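Local coordinates for protein endo-beta-1,4-glucanase (Bacillus licheniformis, PDB 2JEN) that hydrolyses internal beta-1,4-glucosidic bonds of xyloglucan, and probably of cellulose, as a family 12 glycoside hydrolase of plant cell-wall breakdown, at residues V172-K186 and D217-L229. The protein carries 1 engineered substitution. Sequence-based numbering, arbitrary orientation. Where two conformers were deposited one is given.
Sequences VETVSIGGHSWKVYK and DFTNYLADSKQWL
Lys186 lies across one face of the Trp228 indole, its CD 3.5 Å from the centroid of the six-membered ring, while Lys226 CB packs on the opposite face and Leu222 CD2 meets the edge. The Lys186 chain runs extended with CG anti to the backbone N (chi1 180°) and bends only at its last torsion, which places NZ over the five-membered ring, 4.9 Å from its centroid, in a cation-pi contact. Phe218 is met on one face by Ile177 CG2, 3.8 Å from the centroid of the Phe218 ring, and its edge points at the face of Trp182 in a T-shaped pair with planes 76° apart. Trp182 is itself fixed in rotation by NE1, which donates a nearly straight bond to Ile177 O (3.0 Å), an oxygen that also takes His180 N in the type I' turn. Between these aromatic groups stands Tyr221, with Lys226 CG over one face and Val184 CG1 near the edge. Its OH gives a 2.7 Å bond to Glu173 OE2 on the anti side of the carboxylate, and the same oxygen receives Lys226 NZ at 2.9 Å from above the carboxylate plane, as a salt bridge. Replacing Trp228 with an alanine would probably leave the Lys186 chain free to swing and Lys226 CB without the ring it packs on. The contact thus packs helix 215-225 and the turn following it against the hairpin of strands 170-177 and 180-192, on the convex face of the cleft-lining sheet of the beta-jelly-roll of family 12 glycosidases.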
ATOM      1  N   VAL A 172      43.990  -7.740   1.211  1.00 12.93           N
ATOM      2  CA  VAL A 172      45.306  -7.642   0.617  1.00 13.06           C
ATOM      3  C   VAL A 172      46.189  -6.670   1.401  1.00 13.27           C
ATOM      4  O   VAL A 172      47.224  -7.057   1.987  1.00 14.61           O
ATOM      5  CB  VAL A 172      45.218  -7.198  -0.856  1.00 13.22           C
ATOM      6  CG1 VAL A 172      46.627  -7.150  -1.465  1.00 15.01           C
ATOM      7  CG2 VAL A 172      44.300  -8.141  -1.661  1.00 14.81           C
ATOM      8  N   GLU A 173      45.800  -5.411   1.401  1.00 12.93           N
ATOM      9  CA  GLU A 173      46.555  -4.303   1.945  1.00 12.89           C
ATOM     10  C   GLU A 173      45.714  -3.043   1.931  1.00 12.64           C
ATOM     11  O   GLU A 173      44.654  -3.000   1.303  1.00 13.74           O
ATOM     12  CB  GLU A 173      47.826  -4.067   1.127  1.00 12.96           C
ATOM     13  CG  GLU A 173      47.591  -3.562  -0.267  1.00 12.70           C
ATOM     14  CD  GLU A 173      48.769  -3.740  -1.216  1.00 13.89           C
ATOM     15  OE1 GLU A 173      49.799  -4.294  -0.790  1.00 18.18           O
ATOM     16  OE2 GLU A 173      48.666  -3.343  -2.405  1.00 14.47           O
ATOM     17  N   THR A 174      46.195  -2.014   2.627  1.00 12.66           N
ATOM     18  CA  THR A 174      45.625  -0.680   2.609  1.00 12.83           C
ATOM     19  C   THR A 174      46.460   0.200   1.719  1.00 13.03           C
ATOM     20  O   THR A 174      47.703   0.183   1.789  1.00 14.47           O
ATOM     21  CB  THR A 174      45.467  -0.145   4.004  1.00 13.69           C
ATOM     22  OG1 THR A 174      44.583  -1.012   4.724  1.00 16.23           O
ATOM     23  CG2 THR A 174      44.913   1.272   4.036  1.00 15.24           C
ATOM     24  N   VAL A 175      45.797   0.946   0.840  1.00 13.40           N
ATOM     25  CA  VAL A 175      46.451   1.787  -0.156  1.00 13.20           C
ATOM     26  C   VAL A 175      45.880   3.181  -0.166  1.00 14.15           C
ATOM     27  O   VAL A 175      44.713   3.388   0.198  1.00 15.73           O
ATOM     28  CB  VAL A 175      46.319   1.208  -1.593  1.00 14.25           C
ATOM     29  CG1 VAL A 175      46.819  -0.179  -1.618  1.00 17.43           C
ATOM     30  CG2 VAL A 175      44.828   1.227  -2.067  1.00 16.11           C
ATOM     31  N   SER A 176      46.697   4.144  -0.546  1.00 13.97           N
ATOM     32  CA  SER A 176      46.217   5.524  -0.799  0.75 13.04           C
ATOM     33  C   SER A 176      46.096   5.713  -2.300  1.00 14.55           C
ATOM     34  O   SER A 176      47.079   5.620  -3.021  1.00 15.99           O
ATOM     35  CB  SER A 176      47.192   6.536  -0.192  0.75 13.91           C
ATOM     36  OG  SER A 176      46.766   7.879  -0.363  0.75 14.04           O
ATOM     37  N   ILE A 177      44.856   5.947  -2.772  1.00 14.07           N
ATOM     38  CA  ILE A 177      44.585   6.217  -4.175  1.00 14.25           C
ATOM     39  C   ILE A 177      43.617   7.367  -4.242  1.00 15.58           C
ATOM     40  O   ILE A 177      42.573   7.374  -3.540  1.00 15.14           O
ATOM     41  CB  ILE A 177      43.959   4.984  -4.874  1.00 14.60           C
ATOM     42  CG1 ILE A 177      44.902   3.780  -4.871  1.00 15.12           C
ATOM     43  CG2 ILE A 177      43.540   5.335  -6.314  1.00 15.53           C
ATOM     44  CD1 ILE A 177      44.286   2.494  -5.444  1.00 15.44           C
ATOM     45  N   GLY A 178      43.922   8.345  -5.078  1.00 16.89           N
ATOM     46  CA  GLY A 178      42.999   9.456  -5.335  1.00 17.06           C
ATOM     47  C   GLY A 178      42.786  10.366  -4.135  1.00 17.71           C
ATOM     48  O   GLY A 178      41.775  11.109  -4.072  1.00 18.31           O
ATOM     49  N   GLY A 179      43.713  10.337  -3.171  1.00 17.33           N
ATOM     50  CA  GLY A 179      43.576  11.123  -1.958  1.00 17.97           C
ATOM     51  C   GLY A 179      42.776  10.521  -0.817  1.00 17.63           C
ATOM     52  O   GLY A 179      42.447  11.211   0.171  1.00 19.77           O
ATOM     53  N   HIS A 180      42.421   9.240  -0.965  1.00 16.48           N
ATOM     54  CA  HIS A 180      41.677   8.489   0.039  1.00 15.38           C
ATOM     55  C   HIS A 180      42.456   7.208   0.363  1.00 14.46           C
ATOM     56  O   HIS A 180      43.153   6.668  -0.495  1.00 14.90           O
ATOM     57  CB  HIS A 180      40.301   8.074  -0.508  1.00 15.06           C
ATOM     58  CG  HIS A 180      39.410   9.208  -0.929  1.00 15.70           C
ATOM     59  ND1 HIS A 180      38.379   9.662  -0.141  1.00 18.15           N
ATOM     60  CD2 HIS A 180      39.399   9.971  -2.044  1.00 15.76           C
ATOM     61  CE1 HIS A 180      37.756  10.644  -0.766  1.00 17.74           C
ATOM     62  NE2 HIS A 180      38.350  10.856  -1.925  1.00 17.34           N
ATOM     63  N   SER A 181      42.252   6.702   1.569  1.00 13.91           N
ATOM     64  CA  SER A 181      42.789   5.391   1.962  1.00 13.88           C
ATOM     65  C   SER A 181      41.735   4.304   1.832  1.00 13.36           C
ATOM     66  O   SER A 181      40.609   4.471   2.305  1.00 14.24           O
ATOM     67  CB  SER A 181      43.283   5.421   3.390  1.00 15.04           C
ATOM     68  OG  SER A 181      44.380   6.341   3.450  1.00 18.79           O
ATOM     69  N   TRP A 182      42.139   3.158   1.287  1.00 12.88           N
ATOM     70  CA  TRP A 182      41.249   2.051   0.942  1.00 12.34           C
ATOM     71  C   TRP A 182      41.838   0.743   1.420  1.00 12.30           C
ATOM     72  O   TRP A 182      43.006   0.441   1.160  1.00 14.10           O
ATOM     73  CB  TRP A 182      41.102   1.940  -0.577  1.00 12.51           C
ATOM     74  CG  TRP A 182      40.757   3.228  -1.277  1.00 12.86           C
ATOM     75  CD1 TRP A 182      41.630   4.058  -1.859  1.00 13.12           C
ATOM     76  CD2 TRP A 182      39.470   3.817  -1.434  1.00 12.85           C
ATOM     77  NE1 TRP A 182      40.997   5.146  -2.372  1.00 13.68           N
ATOM     78  CE2 TRP A 182      39.655   5.017  -2.138  1.00 12.41           C
ATOM     79  CE3 TRP A 182      38.168   3.436  -1.059  1.00 12.98           C
ATOM     80  CZ2 TRP A 182      38.587   5.878  -2.440  1.00 12.88           C
ATOM     81  CZ3 TRP A 182      37.125   4.280  -1.353  1.00 12.36           C
ATOM     82  CH2 TRP A 182      37.319   5.466  -2.067  1.00 13.09           C
ATOM     83  N   LYS A 183      41.016  -0.079   2.056  1.00 12.72           N
ATOM     84  CA  LYS A 183      41.365  -1.487   2.287  1.00 12.43           C
ATOM     85  C   LYS A 183      41.010  -2.263   1.020  1.00 12.18           C
ATOM     86  O   LYS A 183      39.889  -2.175   0.533  1.00 13.01           O
ATOM     87  CB  LYS A 183      40.592  -2.040   3.480  1.00 13.32           C
ATOM     88  CG  LYS A 183      40.880  -1.302   4.755  1.00 16.23           C
ATOM     89  CD  LYS A 183      39.927  -1.741   5.866  1.00 19.01           C
ATOM     90  CE  LYS A 183      38.473  -1.090   5.686  1.00 24.29           C
ATOM     91  NZ  LYS A 183      37.554  -1.340   6.868  1.00 25.93           N
ATOM     92  N   VAL A 184      41.955  -2.999   0.475  1.00 12.37           N
ATOM     93  CA  VAL A 184      41.824  -3.701  -0.791  1.00 11.55           C
ATOM     94  C   VAL A 184      41.580  -5.181  -0.540  1.00 12.00           C
ATOM     95  O   VAL A 184      42.267  -5.784   0.289  1.00 11.90           O
ATOM     96  CB  VAL A 184      43.085  -3.555  -1.661  1.00 11.80           C
ATOM     97  CG1 VAL A 184      42.969  -4.328  -2.966  1.00 13.99           C
ATOM     98  CG2 VAL A 184      43.456  -2.091  -1.855  1.00 13.23           C
ATOM     99  N   TYR A 185      40.590  -5.744  -1.214  1.00 11.56           N
ATOM    100  CA  TYR A 185      40.225  -7.146  -1.155  1.00 11.62           C
ATOM    101  C   TYR A 185      40.170  -7.751  -2.543  1.00 11.66           C
ATOM    102  O   TYR A 185      39.817  -7.071  -3.529  1.00 12.11           O
ATOM    103  CB  TYR A 185      38.857  -7.316  -0.509  1.00 13.03           C
ATOM    104  CG  TYR A 185      38.821  -6.825   0.914  1.00 13.48           C
ATOM    105  CD1 TYR A 185      38.740  -5.476   1.203  1.00 14.18           C
ATOM    106  CD2 TYR A 185      38.797  -7.718   1.985  1.00 14.31           C
ATOM    107  CE1 TYR A 185      38.701  -5.020   2.510  1.00 15.83           C
ATOM    108  CE2 TYR A 185      38.752  -7.250   3.307  1.00 16.29           C
ATOM    109  CZ  TYR A 185      38.722  -5.917   3.534  1.00 15.41           C
ATOM    110  OH  TYR A 185      38.664  -5.438   4.855  1.00 21.07           O
ATOM    111  N   LYS A 186      40.485  -9.037  -2.643  1.00 11.55           N
ATOM    112  CA  LYS A 186      40.472  -9.763  -3.916  1.00 11.73           C
ATOM    113  C   LYS A 186      39.757 -11.093  -3.720  1.00 12.24           C
ATOM    114  O   LYS A 186      40.130 -11.882  -2.861  1.00 12.32           O
ATOM    115  CB  LYS A 186      41.901  -9.980  -4.428  1.00 12.37           C
ATOM    116  CG  LYS A 186      41.975 -10.740  -5.746  1.00 12.87           C
ATOM    117  CD  LYS A 186      43.414 -10.897  -6.204  1.00 13.10           C
ATOM    118  CE  LYS A 186      43.569 -11.485  -7.594  1.00 14.42           C
ATOM    119  NZ  LYS A 186      43.037 -12.873  -7.757  1.00 14.03           N
ATOM    120  N   ASP A 217      42.600   5.579 -11.891  1.00 13.99           N
ATOM    121  CA  ASP A 217      43.581   5.412 -10.813  1.00 14.32           C
ATOM    122  C   ASP A 217      43.492   4.000 -10.218  1.00 14.67           C
ATOM    123  O   ASP A 217      44.506   3.421  -9.796  1.00 14.55           O
ATOM    124  CB  ASP A 217      43.331   6.415  -9.692  1.00 15.26           C
ATOM    125  CG  ASP A 217      43.522   7.876 -10.089  1.00 17.65           C
ATOM    126  OD1 ASP A 217      44.144   8.140 -11.134  1.00 22.71           O
ATOM    127  OD2 ASP A 217      43.128   8.740  -9.263  1.00 20.09           O
ATOM    128  N   PHE A 218      42.277   3.473 -10.105  1.00 12.50           N
ATOM    129  CA  PHE A 218      42.048   2.157  -9.517  1.00 12.23           C
ATOM    130  C   PHE A 218      42.412   1.044 -10.500  1.00 12.86           C
ATOM    131  O   PHE A 218      43.073   0.051 -10.118  1.00 13.61           O
ATOM    132  CB  PHE A 218      40.583   2.054  -9.050  1.00 12.20           C
ATOM    133  CG  PHE A 218      40.274   2.993  -7.942  1.00 11.73           C
ATOM    134  CD1 PHE A 218      39.986   4.323  -8.209  1.00 13.24           C
ATOM    135  CD2 PHE A 218      40.323   2.579  -6.602  1.00 12.45           C
ATOM    136  CE1 PHE A 218      39.766   5.227  -7.166  1.00 13.33           C
ATOM    137  CE2 PHE A 218      40.096   3.448  -5.593  1.00 13.87           C
ATOM    138  CZ  PHE A 218      39.796   4.803  -5.875  1.00 14.02           C
ATOM    139  N   THR A 219      42.037   1.170 -11.766  1.00 12.65           N
ATOM    140  CA  THR A 219      42.408   0.149 -12.744  1.00 13.45           C
ATOM    141  C   THR A 219      43.933   0.153 -12.983  1.00 14.55           C
ATOM    142  O   THR A 219      44.502  -0.907 -13.184  1.00 14.26           O
ATOM    143  CB  THR A 219      41.622   0.303 -14.057  1.00 13.56           C
ATOM    144  OG1 THR A 219      41.825   1.612 -14.636  1.00 13.88           O
ATOM    145  CG2 THR A 219      40.125   0.075 -13.812  1.00 13.71           C
ATOM    146  N   ASN A 220      44.570   1.326 -12.963  1.00 14.90           N
ATOM    147  CA  ASN A 220      46.054   1.357 -13.057  1.00 15.13           C
ATOM    148  C   ASN A 220      46.713   0.655 -11.884  1.00 14.96           C
ATOM    149  O   ASN A 220      47.718  -0.045 -12.055  1.00 15.71           O
ATOM    150  CB  ASN A 220      46.556   2.792 -13.133  1.00 15.74           C
ATOM    151  CG  ASN A 220      46.475   3.370 -14.532  1.00 17.28           C
ATOM    152  OD1 ASN A 220      46.215   2.658 -15.524  1.00 19.89           O
ATOM    153  ND2 ASN A 220      46.710   4.688 -14.617  1.00 22.62           N
ATOM    154  N   TYR A 221      46.187   0.814 -10.673  1.00 14.41           N
ATOM    155  CA  TYR A 221      46.719   0.067  -9.521  1.00 14.43           C
ATOM    156  C   TYR A 221      46.575  -1.414  -9.786  1.00 14.71           C
ATOM    157  O   TYR A 221      47.530  -2.164  -9.635  1.00 14.61           O
ATOM    158  CB  TYR A 221      46.049   0.499  -8.217  1.00 13.95           C
ATOM    159  CG  TYR A 221      46.179  -0.469  -7.076  1.00 13.80           C
ATOM    160  CD1 TYR A 221      47.324  -0.486  -6.275  1.00 13.89           C
ATOM    161  CD2 TYR A 221      45.183  -1.397  -6.775  1.00 13.74           C
ATOM    162  CE1 TYR A 221      47.413  -1.339  -5.168  1.00 13.47           C
ATOM    163  CE2 TYR A 221      45.261  -2.225  -5.703  1.00 13.73           C
ATOM    164  CZ  TYR A 221      46.381  -2.221  -4.913  1.00 13.22           C
ATOM    165  OH  TYR A 221      46.420  -3.084  -3.861  1.00 14.28           O
ATOM    166  N   LEU A 222      45.407  -1.874 -10.190  1.00 14.31           N
ATOM    167  CA  LEU A 222      45.208  -3.301 -10.390  1.00 14.74           C
ATOM    168  C   LEU A 222      46.071  -3.866 -11.523  1.00 15.45           C
ATOM    169  O   LEU A 222      46.574  -4.978 -11.416  1.00 16.57           O
ATOM    170  CB  LEU A 222      43.711  -3.577 -10.620  1.00 14.54           C
ATOM    171  CG  LEU A 222      42.785  -3.315  -9.446  1.00 13.25           C
ATOM    172  CD1 LEU A 222      41.324  -3.413  -9.934  1.00 15.31           C
ATOM    173  CD2 LEU A 222      43.052  -4.251  -8.291  1.00 14.75           C
ATOM    174  N   ALA A 223      46.210  -3.114 -12.607  1.00 15.50           N
ATOM    175  CA  ALA A 223      46.960  -3.566 -13.770  1.00 16.20           C
ATOM    176  C   ALA A 223      48.454  -3.424 -13.576  1.00 17.90           C
ATOM    177  O   ALA A 223      49.198  -4.407 -13.720  1.00 20.65           O
ATOM    178  CB  ALA A 223      46.495  -2.789 -15.005  1.00 16.91           C
ATOM    179  N   ASP A 224      48.900  -2.220 -13.252  1.00 17.70           N
ATOM    180  CA  ASP A 224      50.344  -1.922 -13.271  1.00 18.74           C
ATOM    181  C   ASP A 224      51.007  -2.248 -11.941  1.00 18.87           C
ATOM    182  O   ASP A 224      52.195  -2.635 -11.915  1.00 21.81           O
ATOM    183  CB  ASP A 224      50.545  -0.431 -13.554  1.00 19.38           C
ATOM    184  CG  ASP A 224      50.055  -0.003 -14.921  1.00 21.75           C
ATOM    185  OD1 ASP A 224      50.098  -0.821 -15.858  1.00 25.75           O
ATOM    186  OD2 ASP A 224      49.597   1.173 -15.040  1.00 27.43           O
ATOM    187  N   SER A 225      50.334  -2.042 -10.815  1.00 18.60           N
ATOM    188  CA  SER A 225      50.955  -2.309  -9.516  0.50 18.09           C
ATOM    189  C   SER A 225      50.794  -3.747  -9.086  1.00 18.41           C
ATOM    190  O   SER A 225      51.737  -4.351  -8.558  1.00 20.04           O
ATOM    191  CB  SER A 225      50.430  -1.381  -8.433  0.50 18.61           C
ATOM    192  OG  SER A 225      50.695  -0.049  -8.776  0.50 16.64           O
ATOM    193  N   LYS A 226      49.625  -4.351  -9.311  1.00 16.66           N
ATOM    194  CA  LYS A 226      49.357  -5.706  -8.817  1.00 16.56           C
ATOM    195  C   LYS A 226      49.407  -6.802  -9.880  1.00 16.10           C
ATOM    196  O   LYS A 226      49.400  -7.972  -9.539  1.00 18.78           O
ATOM    197  CB  LYS A 226      47.988  -5.750  -8.116  1.00 15.01           C
ATOM    198  CG  LYS A 226      47.793  -4.677  -7.084  1.00 16.33           C
ATOM    199  CD  LYS A 226      48.853  -4.602  -5.965  1.00 15.08           C
ATOM    200  CE  LYS A 226      48.829  -5.775  -5.028  1.00 14.98           C
ATOM    201  NZ  LYS A 226      49.803  -5.591  -3.883  1.00 15.92           N
ATOM    202  N   GLN A 227      49.411  -6.429 -11.164  1.00 16.02           N
ATOM    203  CA  GLN A 227      49.373  -7.381 -12.278  1.00 17.61           C
ATOM    204  C   GLN A 227      48.179  -8.354 -12.213  1.00 17.61           C
ATOM    205  O   GLN A 227      48.248  -9.536 -12.585  1.00 19.26           O
ATOM    206  CB  GLN A 227      50.697  -8.146 -12.395  1.00 19.40           C
ATOM    207  CG  GLN A 227      51.909  -7.213 -12.607  1.00 23.61           C
ATOM    208  CD  GLN A 227      52.440  -6.598 -11.332  1.00 27.97           C
ATOM    209  OE1 GLN A 227      52.809  -5.417 -11.317  1.00 35.12           O
ATOM    210  NE2 GLN A 227      52.513  -7.400 -10.255  1.00 31.38           N
ATOM    211  N   TRP A 228      47.025  -7.776 -11.864  1.00 16.35           N
ATOM    212  CA  TRP A 228      45.775  -8.514 -11.718  1.00 16.99           C
ATOM    213  C   TRP A 228      44.734  -8.213 -12.784  1.00 17.82           C
ATOM    214  O   TRP A 228      43.642  -8.786 -12.763  1.00 20.03           O
ATOM    215  CB  TRP A 228      45.178  -8.209 -10.347  1.00 16.66           C
ATOM    216  CG  TRP A 228      45.853  -8.850  -9.229  1.00 16.84           C
ATOM    217  CD1 TRP A 228      46.726  -9.915  -9.291  1.00 17.48           C
ATOM    218  CD2 TRP A 228      45.754  -8.497  -7.872  1.00 16.28           C
ATOM    219  NE1 TRP A 228      47.140 -10.243  -8.049  1.00 18.18           N
ATOM    220  CE2 TRP A 228      46.597  -9.385  -7.150  1.00 15.33           C
ATOM    221  CE3 TRP A 228      45.035  -7.526  -7.176  1.00 17.46           C
ATOM    222  CZ2 TRP A 228      46.698  -9.363  -5.777  1.00 18.98           C
ATOM    223  CZ3 TRP A 228      45.217  -7.461  -5.768  1.00 18.19           C
ATOM    224  CH2 TRP A 228      46.027  -8.376  -5.112  1.00 17.13           C
ATOM    225  N   LEU A 229      45.029  -7.319 -13.714  1.00 17.04           N
ATOM    226  CA  LEU A 229      44.053  -6.884 -14.697  1.00 17.82           C
ATOM    227  C   LEU A 229      44.782  -6.526 -15.979  1.00 17.59           C
ATOM    228  O   LEU A 229      45.720  -5.715 -15.944  1.00 19.97           O
ATOM    229  CB  LEU A 229      43.304  -5.682 -14.126  1.00 18.19           C
ATOM    230  CG  LEU A 229      42.110  -5.137 -14.905  1.00 17.76           C
ATOM    231  CD1 LEU A 229      41.000  -6.185 -15.027  1.00 17.95           C
ATOM    232  CD2 LEU A 229      41.628  -3.903 -14.186  1.00 17.86           C
TER